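Local coordinates for B12-binding domain-containing protein (Kitasatospora setae, PDB 6WTE) that acts as a cobalamin-dependent radical SAM methyltransferase, binding cobalamin and a [4Fe-4S] cluster and methylating its substrate by a non-radical route, at residues V307-S312 and R328-G333; I372-E377 and D401-G406; E425-V430 and I445-L450. All coordinates share one frame; numbering follows the deposited sequence.

All three contacts lie within the radical SAM core and follow one another along the chain, neither nesting nor crossing. Interaction 1 comes first and closes the loop through helix 316-325, pairing strands 304-309 and 327-335. Interaction 2 then closes the loop through helix 387-398, pairing strands 373-380 and 404-412. Strands 327-335 and 373-380 are parallel neighbours in one mixed sheet, so the two contacts touch, with centres about 9 Å apart. Past strand 404-412 the chain enters helix 418-427. Interaction 3 closes a loop there, joining the helix end to residues 445-450, its nearest atoms about 22 Å from interaction 1.

Interaction 1 of 3, residues V307-S312 and R328-G333; sequences VYCQPS and RGVNVG
Four backbone hydrogen bonds join Val307 and Cys309 to Gly329, Asn331 and Gly333 in parallel register. Val307 N donates to Gly329 O and Asn331 N to Val307 O. Cys309 N donates to Asn331 O at 2.7 Å. Gly333 N closes the ladder on Cys309 O.

Around the Tyr308 ring the contacts are of another kind. CG of Tyr308 lies anti to its backbone N (chi1 -170°); the far end of the ring comes nearer to the 328-333 strand. Asn331 O sits 3.6 Å above one ring face, offset toward the rim. Tyr308 CD2 meets Asn331 CB at 3.6 Å, with ring and amide planes 54° apart. Tyr308 OH comes to 3.4 Å from Gly333 CA, where a side chain would collide with it.

The strands belong to a beta-alpha-beta unit, 304-309, 316-325 and 327-335, of the radical SAM barrel.

Apolar contacts fill the face carrying Val307, Cys309, Val330 and Val332. CG2 of Val307 meets CG2 of Val330 at 3.6 Å, and Pro311 CD packs on Val332 CG2 at 3.8 Å. Beyond the strand end, Gln310 touches the iron-sulfur cluster, its OE1 hydrogen-bonded to Tyr354 and Lys346.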
loop_
_atom_site.group_PDB
_atom_site.type_symbol
_atom_site.label_atom_id
_atom_site.label_comp_id
_atom_site.label_asym_id
_atom_site.label_seq_id
_atom_site.Cartn_x
_atom_site.Cartn_y
_atom_site.Cartn_z
ATOM N N VAL A 307 -6.451 -5.904 -11.750
ATOM C CA VAL A 307 -7.132 -4.841 -11.018
ATOM C C VAL A 307 -7.521 -5.335 -9.629
ATOM O O VAL A 307 -7.603 -6.536 -9.361
ATOM C CB VAL A 307 -8.375 -4.309 -11.774
ATOM C CG1 VAL A 307 -7.984 -3.807 -13.162
ATOM C CG2 VAL A 307 -9.476 -5.389 -11.883
ATOM N N TYR A 308 -7.732 -4.372 -8.731
ATOM C CA TYR A 308 -8.188 -4.621 -7.369
ATOM C C TYR A 308 -9.500 -3.878 -7.177
ATOM O O TYR A 308 -9.588 -2.686 -7.492
ATOM C CB TYR A 308 -7.162 -4.159 -6.323
ATOM C CG TYR A 308 -7.516 -4.634 -4.930
ATOM C CD1 TYR A 308 -8.376 -3.905 -4.116
ATOM C CD2 TYR A 308 -7.007 -5.830 -4.439
ATOM C CE1 TYR A 308 -8.714 -4.350 -2.851
ATOM C CE2 TYR A 308 -7.334 -6.279 -3.179
ATOM C CZ TYR A 308 -8.187 -5.539 -2.391
ATOM O OH TYR A 308 -8.512 -5.988 -1.133
ATOM N N CYS A 309 -10.510 -4.577 -6.652
ATOM C CA CYS A 309 -11.872 -4.069 -6.645
ATOM C C CYS A 309 -12.539 -4.345 -5.311
ATOM O O CYS A 309 -12.120 -5.217 -4.545
ATOM C CB CYS A 309 -12.742 -4.715 -7.739
ATOM S SG CYS A 309 -12.351 -4.251 -9.422
ATOM N N GLN A 310 -13.595 -3.602 -5.060
ATOM C CA GLN A 310 -14.588 -3.944 -4.055
ATOM C C GLN A 310 -15.708 -4.735 -4.713
ATOM O O GLN A 310 -15.824 -4.755 -5.945
ATOM C CB GLN A 310 -15.139 -2.679 -3.397
ATOM C CG GLN A 310 -14.144 -2.007 -2.460
ATOM C CD GLN A 310 -13.800 -2.883 -1.276
ATOM O OE1 GLN A 310 -14.642 -3.127 -0.410
ATOM N NE2 GLN A 310 -12.572 -3.393 -1.248
ATOM N N PRO A 311 -16.523 -5.444 -3.926
ATOM C CA PRO A 311 -17.581 -6.262 -4.539
ATOM C C PRO A 311 -18.591 -5.468 -5.345
ATOM O O PRO A 311 -19.220 -6.031 -6.248
ATOM C CB PRO A 311 -18.240 -6.941 -3.333
ATOM C CG PRO A 311 -17.170 -7.006 -2.313
ATOM C CD PRO A 311 -16.369 -5.737 -2.490
ATOM N N SER A 312 -18.787 -4.190 -5.038
ATOM C CA SER A 312 -19.774 -3.370 -5.715
ATOM C C SER A 312 -19.181 -1.986 -5.924
ATOM O O SER A 312 -18.493 -1.470 -5.032
ATOM C CB SER A 312 -21.075 -3.270 -4.901
ATOM O OG SER A 312 -22.018 -2.426 -5.541
ATOM N N ARG A 328 -6.912 -9.695 -17.111
ATOM C CA ARG A 328 -6.661 -11.103 -16.848
ATOM C C ARG A 328 -7.068 -11.536 -15.448
ATOM O O ARG A 328 -7.289 -12.734 -15.230
ATOM C CB ARG A 328 -5.174 -11.430 -17.049
ATOM C CG ARG A 328 -4.694 -11.380 -18.487
ATOM C CD ARG A 328 -5.386 -12.444 -19.328
ATOM N NE ARG A 328 -4.893 -12.450 -20.703
ATOM C CZ ARG A 328 -4.036 -13.344 -21.184
ATOM N NH1 ARG A 328 -3.578 -14.316 -20.404
ATOM N NH2 ARG A 328 -3.643 -13.270 -22.450
ATOM N N GLY A 329 -7.158 -10.609 -14.495
ATOM C CA GLY A 329 -7.470 -10.987 -13.130
ATOM C C GLY A 329 -8.089 -9.855 -12.349
ATOM O O GLY A 329 -7.759 -8.680 -12.552
ATOM N N VAL A 330 -8.988 -10.218 -11.434
ATOM C CA VAL A 330 -9.612 -9.292 -10.496
ATOM C C VAL A 330 -9.375 -9.817 -9.088
ATOM O O VAL A 330 -9.664 -10.983 -8.794
ATOM C CB VAL A 330 -11.122 -9.127 -10.764
ATOM C CG1 VAL A 330 -11.783 -8.287 -9.663
ATOM C CG2 VAL A 330 -11.354 -8.497 -12.133
ATOM N N ASN A 331 -8.842 -8.958 -8.232
ATOM C CA ASN A 331 -8.692 -9.222 -6.810
ATOM C C ASN A 331 -9.748 -8.392 -6.092
ATOM O O ASN A 331 -9.842 -7.183 -6.323
ATOM C CB ASN A 331 -7.277 -8.847 -6.346
ATOM C CG ASN A 331 -6.914 -9.453 -5.002
ATOM O OD1 ASN A 331 -7.780 -9.842 -4.223
ATOM N ND2 ASN A 331 -5.622 -9.532 -4.727
ATOM N N VAL A 332 -10.573 -9.038 -5.266
ATOM C CA VAL A 332 -11.693 -8.363 -4.616
ATOM C C VAL A 332 -11.550 -8.456 -3.099
ATOM O O VAL A 332 -11.353 -9.548 -2.546
ATOM C CB VAL A 332 -13.054 -8.924 -5.073
ATOM C CG1 VAL A 332 -13.155 -10.419 -4.807
ATOM C CG2 VAL A 332 -14.173 -8.166 -4.356
ATOM N N GLY A 333 -11.653 -7.307 -2.431
ATOM C CA GLY A 333 -11.637 -7.248 -0.977
ATOM C C GLY A 333 -13.010 -7.472 -0.371
ATOM O O GLY A 333 -13.591 -6.571 0.245
#

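Interaction 2 of 3, residues I372-E377 and D401-G406; sequences ILTMVE and DATVTG. With EDO (1,2-ethanediol), chain K.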
loop_
_atom_site.group_PDB
_atom_site.type_symbol
_atom_site.label_atom_id
_atom_site.label_comp_id
_atom_site.label_asym_id
_atom_site.label_seq_id
_atom_site.Cartn_x
_atom_site.Cartn_y
_atom_site.Cartn_z
ATOM N N ILE A 372 -11.731 -14.504 -16.827
ATOM C CA ILE A 372 -10.949 -13.613 -15.977
ATOM C C ILE A 372 -10.748 -14.302 -14.639
ATOM O O ILE A 372 -11.720 -14.735 -14.004
ATOM C CB ILE A 372 -11.656 -12.262 -15.804
ATOM C CG1 ILE A 372 -11.722 -11.534 -17.142
ATOM C CG2 ILE A 372 -10.968 -11.402 -14.729
ATOM C CD1 ILE A 372 -12.615 -10.318 -17.093
ATOM N N LEU A 373 -9.493 -14.404 -14.211
ATOM C CA LEU A 373 -9.161 -15.040 -12.949
ATOM C C LEU A 373 -9.596 -14.151 -11.783
ATOM O O LEU A 373 -9.747 -12.931 -11.914
ATOM C CB LEU A 373 -7.655 -15.318 -12.870
ATOM C CG LEU A 373 -7.035 -16.017 -14.090
ATOM C CD1 LEU A 373 -5.524 -16.074 -13.979
ATOM C CD2 LEU A 373 -7.597 -17.407 -14.238
ATOM N N THR A 374 -9.820 -14.784 -10.636
ATOM C CA THR A 374 -10.341 -14.094 -9.463
ATOM C C THR A 374 -9.564 -14.480 -8.217
ATOM O O THR A 374 -9.282 -15.661 -7.991
ATOM C CB THR A 374 -11.817 -14.426 -9.239
ATOM O OG1 THR A 374 -11.988 -15.847 -9.295
ATOM C CG2 THR A 374 -12.680 -13.775 -10.305
ATOM N N MET A 375 -9.247 -13.483 -7.395
ATOM C CA MET A 375 -8.739 -13.721 -6.053
ATOM C C MET A 375 -9.659 -13.029 -5.058
ATOM O O MET A 375 -9.810 -11.804 -5.099
ATOM C CB MET A 375 -7.312 -13.212 -5.890
ATOM C CG MET A 375 -6.833 -13.381 -4.478
ATOM S SD MET A 375 -5.064 -13.543 -4.409
ATOM C CE MET A 375 -4.829 -13.633 -2.633
ATOM N N VAL A 376 -10.271 -13.812 -4.173
ATOM C CA VAL A 376 -11.175 -13.292 -3.148
ATOM C C VAL A 376 -10.448 -13.288 -1.812
ATOM O O VAL A 376 -9.896 -14.315 -1.395
ATOM C CB VAL A 376 -12.464 -14.126 -3.072
ATOM C CG1 VAL A 376 -13.373 -13.610 -1.955
ATOM C CG2 VAL A 376 -13.189 -14.097 -4.404
ATOM N N GLU A 377 -10.478 -12.146 -1.123
ATOM C CA GLU A 377 -9.750 -11.951 0.124
ATOM C C GLU A 377 -10.712 -11.885 1.304
ATOM O O GLU A 377 -11.779 -11.272 1.213
ATOM C CB GLU A 377 -8.921 -10.667 0.078
ATOM C CG GLU A 377 -8.013 -10.576 -1.127
ATOM C CD GLU A 377 -6.579 -10.908 -0.799
ATOM O OE1 GLU A 377 -6.341 -11.653 0.181
ATOM O OE2 GLU A 377 -5.688 -10.422 -1.525
ATOM N N ASP A 401 -15.514 -20.921 -5.579
ATOM C CA ASP A 401 -14.562 -21.466 -6.547
ATOM C C ASP A 401 -13.751 -20.359 -7.219
ATOM O O ASP A 401 -13.460 -20.416 -8.414
ATOM C CB ASP A 401 -15.263 -22.334 -7.599
ATOM C CG ASP A 401 -15.611 -23.713 -7.081
ATOM O OD1 ASP A 401 -15.209 -24.034 -5.941
ATOM O OD2 ASP A 401 -16.289 -24.473 -7.811
ATOM N N ALA A 402 -13.378 -19.341 -6.445
ATOM C CA ALA A 402 -12.467 -18.334 -6.965
ATOM C C ALA A 402 -11.138 -18.981 -7.320
ATOM O O ALA A 402 -10.764 -20.018 -6.767
ATOM C CB ALA A 402 -12.250 -17.223 -5.942
ATOM N N THR A 403 -10.419 -18.367 -8.260
ATOM C CA THR A 403 -9.128 -18.927 -8.647
ATOM C C THR A 403 -8.247 -19.103 -7.424
ATOM O O THR A 403 -7.660 -20.168 -7.205
ATOM C CB THR A 403 -8.422 -18.041 -9.675
ATOM O OG1 THR A 403 -9.329 -17.693 -10.727
ATOM C CG2 THR A 403 -7.212 -18.770 -10.253
ATOM N N VAL A 404 -8.155 -18.059 -6.610
ATOM C CA VAL A 404 -7.442 -18.098 -5.345
ATOM C C VAL A 404 -8.331 -17.453 -4.296
ATOM O O VAL A 404 -9.015 -16.459 -4.573
ATOM C CB VAL A 404 -6.077 -17.377 -5.433
ATOM C CG1 VAL A 404 -5.384 -17.359 -4.077
ATOM C CG2 VAL A 404 -5.178 -18.056 -6.474
ATOM N N THR A 405 -8.335 -18.025 -3.097
ATOM C CA THR A 405 -9.001 -17.429 -1.945
ATOM C C THR A 405 -7.942 -17.177 -0.882
ATOM O O THR A 405 -7.281 -18.116 -0.429
ATOM C CB THR A 405 -10.108 -18.345 -1.424
ATOM O OG1 THR A 405 -10.888 -18.782 -2.538
ATOM C CG2 THR A 405 -11.016 -17.597 -0.455
ATOM N N GLY A 406 -7.788 -15.922 -0.484
ATOM C CA GLY A 406 -6.757 -15.519 0.461
ATOM C C GLY A 406 -7.380 -15.154 1.794
ATOM O O GLY A 406 -8.394 -14.450 1.841
HETATM C C1 EDO K . -9.865 -20.385 -12.287
HETATM O O1 EDO K . -10.791 -19.565 -11.568
HETATM C C2 EDO K . -10.152 -20.231 -13.773
HETATM O O2 EDO K . -9.154 -20.942 -14.510
#
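Thr374 and Thr403 trade bonds between side chain and backbone. Thr403 N donates to Thr374 OG1 at 3.1 Å. It meets that oxygen where chi1 of 49° holds it, between the backbone N and the carbonyl carbon of Thr374. In return, Thr374 N donates to Thr403 OG1 at 3.0 Å, with a nearly straight N-H...O angle of 172°. This second oxygen lies anti to the carbonyl carbon of Thr403 (chi1 -48°), beside its backbone N. Thr403 OG1 also hydrogen-bonds O1 of a 1,2-ethanediol molecule, probably from the crystallisation liquor, at an unusually short 2.5 Å. Thr403 CG2 lies near C1 of the same molecule.

Next along the strands, Met375 and Val404 lie on one face of the sheet, their side chains crossing at a slant. The methionine chain is extended beyond CG, and its SD meets Val404 CG1 at 3.8 Å. Met375 CE passes on to Gly406 CA at 4.1 Å. A side chain on Gly406 would run into this methyl and into Glu377 OE1. Glu377, on the same face, bends at chi2, and its OE2 accepts a weak hydrogen bond from Asn331 ND2. Trp548 and Met515 also touch Met375 and Val404.

The two strands, 373-380 and 404-412, flank helix 387-398 in a beta-alpha-beta unit of the radical SAM barrel. Their backbones pair in parallel. Val404 N donates to Thr374 O, Val376 N to Val404 O, and Gly406 N to Val376 O at 2.8 Å.

On the other face, Val376 CG2 meets Ala402 CB at 3.6 Å. Thr405 CG2 rests 3.6 Å from Val376 O. Arg552 hydrogen-bonds the carbonyl oxygens of Ala402 and Thr403.

Interaction 3 of 3, residues E425-V430 and I445-L450; sequences EQCAGV and IVLKPL. With EDO (1,2-ethanediol), chain J.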
loop_
_atom_site.group_PDB
_atom_site.type_symbol
_atom_site.label_atom_id
_atom_site.label_comp_id
_atom_site.label_asym_id
_atom_site.label_seq_id
_atom_site.Cartn_x
_atom_site.Cartn_y
_atom_site.Cartn_z
ATOM N N GLU A 425 -9.950 5.639 21.947
ATOM C CA GLU A 425 -11.028 6.152 22.791
ATOM C C GLU A 425 -11.331 5.205 23.942
ATOM O O GLU A 425 -11.562 5.643 25.076
ATOM C CB GLU A 425 -12.296 6.378 21.965
ATOM C CG GLU A 425 -12.259 7.587 21.060
ATOM C CD GLU A 425 -12.039 8.884 21.820
ATOM O OE1 GLU A 425 -12.514 9.001 22.969
ATOM O OE2 GLU A 425 -11.397 9.789 21.257
ATOM N N GLN A 426 -11.361 3.899 23.666
ATOM C CA GLN A 426 -11.659 2.939 24.721
ATOM C C GLN A 426 -10.589 2.951 25.803
ATOM O O GLN A 426 -10.893 2.739 26.982
ATOM C CB GLN A 426 -11.806 1.543 24.124
ATOM C CG GLN A 426 -12.994 1.422 23.191
ATOM C CD GLN A 426 -13.051 0.086 22.500
ATOM O OE1 GLN A 426 -12.241 -0.802 22.770
ATOM N NE2 GLN A 426 -14.012 -0.072 21.604
ATOM N N CYS A 427 -9.334 3.191 25.420
ATOM C CA CYS A 427 -8.263 3.315 26.401
ATOM C C CYS A 427 -8.385 4.612 27.187
ATOM O O CYS A 427 -8.120 4.638 28.394
ATOM C CB CYS A 427 -6.901 3.246 25.708
ATOM S SG CYS A 427 -6.498 1.648 24.980
ATOM N N ALA A 428 -8.750 5.705 26.509
ATOM C CA ALA A 428 -8.906 7.023 27.137
ATOM C C ALA A 428 -7.673 7.421 27.947
ATOM O O ALA A 428 -7.768 8.201 28.902
ATOM C CB ALA A 428 -10.160 7.082 28.015
ATOM N N GLY A 429 -6.511 6.887 27.574
ATOM C CA GLY A 429 -5.266 7.197 28.253
ATOM C C GLY A 429 -5.098 6.633 29.649
ATOM O O GLY A 429 -4.100 6.952 30.301
ATOM N N VAL A 430 -6.022 5.791 30.132
ATOM C CA VAL A 430 -5.990 5.345 31.526
ATOM C C VAL A 430 -6.139 3.832 31.670
ATOM O O VAL A 430 -5.996 3.292 32.772
ATOM C CB VAL A 430 -7.087 6.046 32.353
ATOM C CG1 VAL A 430 -6.903 7.565 32.327
ATOM C CG2 VAL A 430 -8.469 5.653 31.850
ATOM N N ILE A 445 -1.254 -2.235 27.099
ATOM C CA ILE A 445 -1.074 -1.162 26.129
ATOM C C ILE A 445 -2.136 -0.103 26.404
ATOM O O ILE A 445 -3.330 -0.351 26.225
ATOM C CB ILE A 445 -1.172 -1.688 24.696
ATOM C CG1 ILE A 445 -0.111 -2.767 24.458
ATOM C CG2 ILE A 445 -1.008 -0.552 23.700
ATOM C CD1 ILE A 445 -0.265 -3.502 23.134
ATOM N N VAL A 446 -1.705 1.082 26.823
ATOM C CA VAL A 446 -2.608 2.175 27.158
ATOM C C VAL A 446 -2.417 3.259 26.107
ATOM O O VAL A 446 -1.454 4.034 26.164
ATOM C CB VAL A 446 -2.358 2.715 28.569
ATOM C CG1 VAL A 446 -3.267 3.897 28.838
ATOM C CG2 VAL A 446 -2.584 1.622 29.605
ATOM N N LEU A 447 -3.355 3.345 25.169
ATOM C CA LEU A 447 -3.308 4.347 24.116
ATOM C C LEU A 447 -3.978 5.637 24.573
ATOM O O LEU A 447 -4.778 5.654 25.512
ATOM C CB LEU A 447 -3.993 3.840 22.849
ATOM C CG LEU A 447 -3.448 2.550 22.247
ATOM C CD1 LEU A 447 -4.271 2.160 21.023
ATOM C CD2 LEU A 447 -1.980 2.727 21.895
ATOM N N LYS A 448 -3.651 6.723 23.872
ATOM C CA LYS A 448 -4.211 8.034 24.129
ATOM C C LYS A 448 -4.932 8.531 22.883
ATOM O O LYS A 448 -4.356 8.499 21.787
ATOM C CB LYS A 448 -3.103 9.041 24.530
ATOM C CG LYS A 448 -2.353 8.645 25.799
ATOM C CD LYS A 448 -1.091 9.476 26.029
ATOM C CE LYS A 448 -1.409 10.929 26.318
ATOM N NZ LYS A 448 -0.199 11.661 26.831
ATOM N N PRO A 449 -6.181 8.981 22.999
ATOM C CA PRO A 449 -6.829 9.657 21.872
ATOM C C PRO A 449 -6.071 10.921 21.504
ATOM O O PRO A 449 -5.382 11.524 22.332
ATOM C CB PRO A 449 -8.229 9.988 22.407
ATOM C CG PRO A 449 -8.429 9.061 23.555
ATOM C CD PRO A 449 -7.078 8.854 24.157
ATOM N N LEU A 450 -6.239 11.333 20.242
ATOM C CA LEU A 450 -5.495 12.472 19.705
ATOM C C LEU A 450 -5.634 13.717 20.576
ATOM O O LEU A 450 -4.651 14.435 20.801
ATOM C CB LEU A 450 -5.963 12.769 18.281
ATOM C CG LEU A 450 -5.471 14.088 17.680
ATOM C CD1 LEU A 450 -3.956 14.095 17.501
ATOM C CD2 LEU A 450 -6.162 14.363 16.360
HETATM C C1 EDO J . -14.124 -1.849 18.142
HETATM O O1 EDO J . -13.293 -0.737 17.806
HETATM C C2 EDO J . -13.479 -2.630 19.279
HETATM O O2 EDO J . -14.461 -2.840 20.300
#
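The side chain of Cys427 starts toward the 445-450 segment, and its SG accepts a hydrogen bond from Leu447 N at 3.6 Å, with an N-H...S angle of 163°. SG lies anti to the carbonyl carbon of its own residue (chi1 -67°). The same sulfur packs against Leu447 CB at 4.0 Å, and Cys427 CB comes to 3.2 Å from Leu447 O. That oxygen also takes a weak hydrogen bond from Gly429 N.

Two further side chains press on Ala428 and Gly429. Val446 CG1 meets the carbonyl carbon of Gly429 at 3.4 Å. The Pro449 ring approaches from the other segment, its CD 3.9 Å from Ala428 CA. Pro449 CB lies 3.4 Å from Glu425 OE2, and the two side chains cross obliquely. Glu425 bends at chi2, and its OE2 forms a salt bridge with Arg451. An alanine at Glu425 would probably leave Arg451 without this carboxylate partner and uncover CB of the proline ring.

Farther out, Leu436 touches Cys427, Ile445 and Leu447. Lys448 packs its CG near Gly429 CA, while its NZ forms a salt bridge with Glu458. Gln426 NE2 donates to O2 of a 1,2-ethanediol molecule, probably from the crystallisation liquor.

Ala428 and Gly429 both have positive phi, and Val430 N bonds back to Cys427 O. Away from the cobalamin and cluster sites, the contact thus packs an irregular loop against the C-terminal end of helix 418-427 and the type I' beta turn, residues 427-430, that follows it.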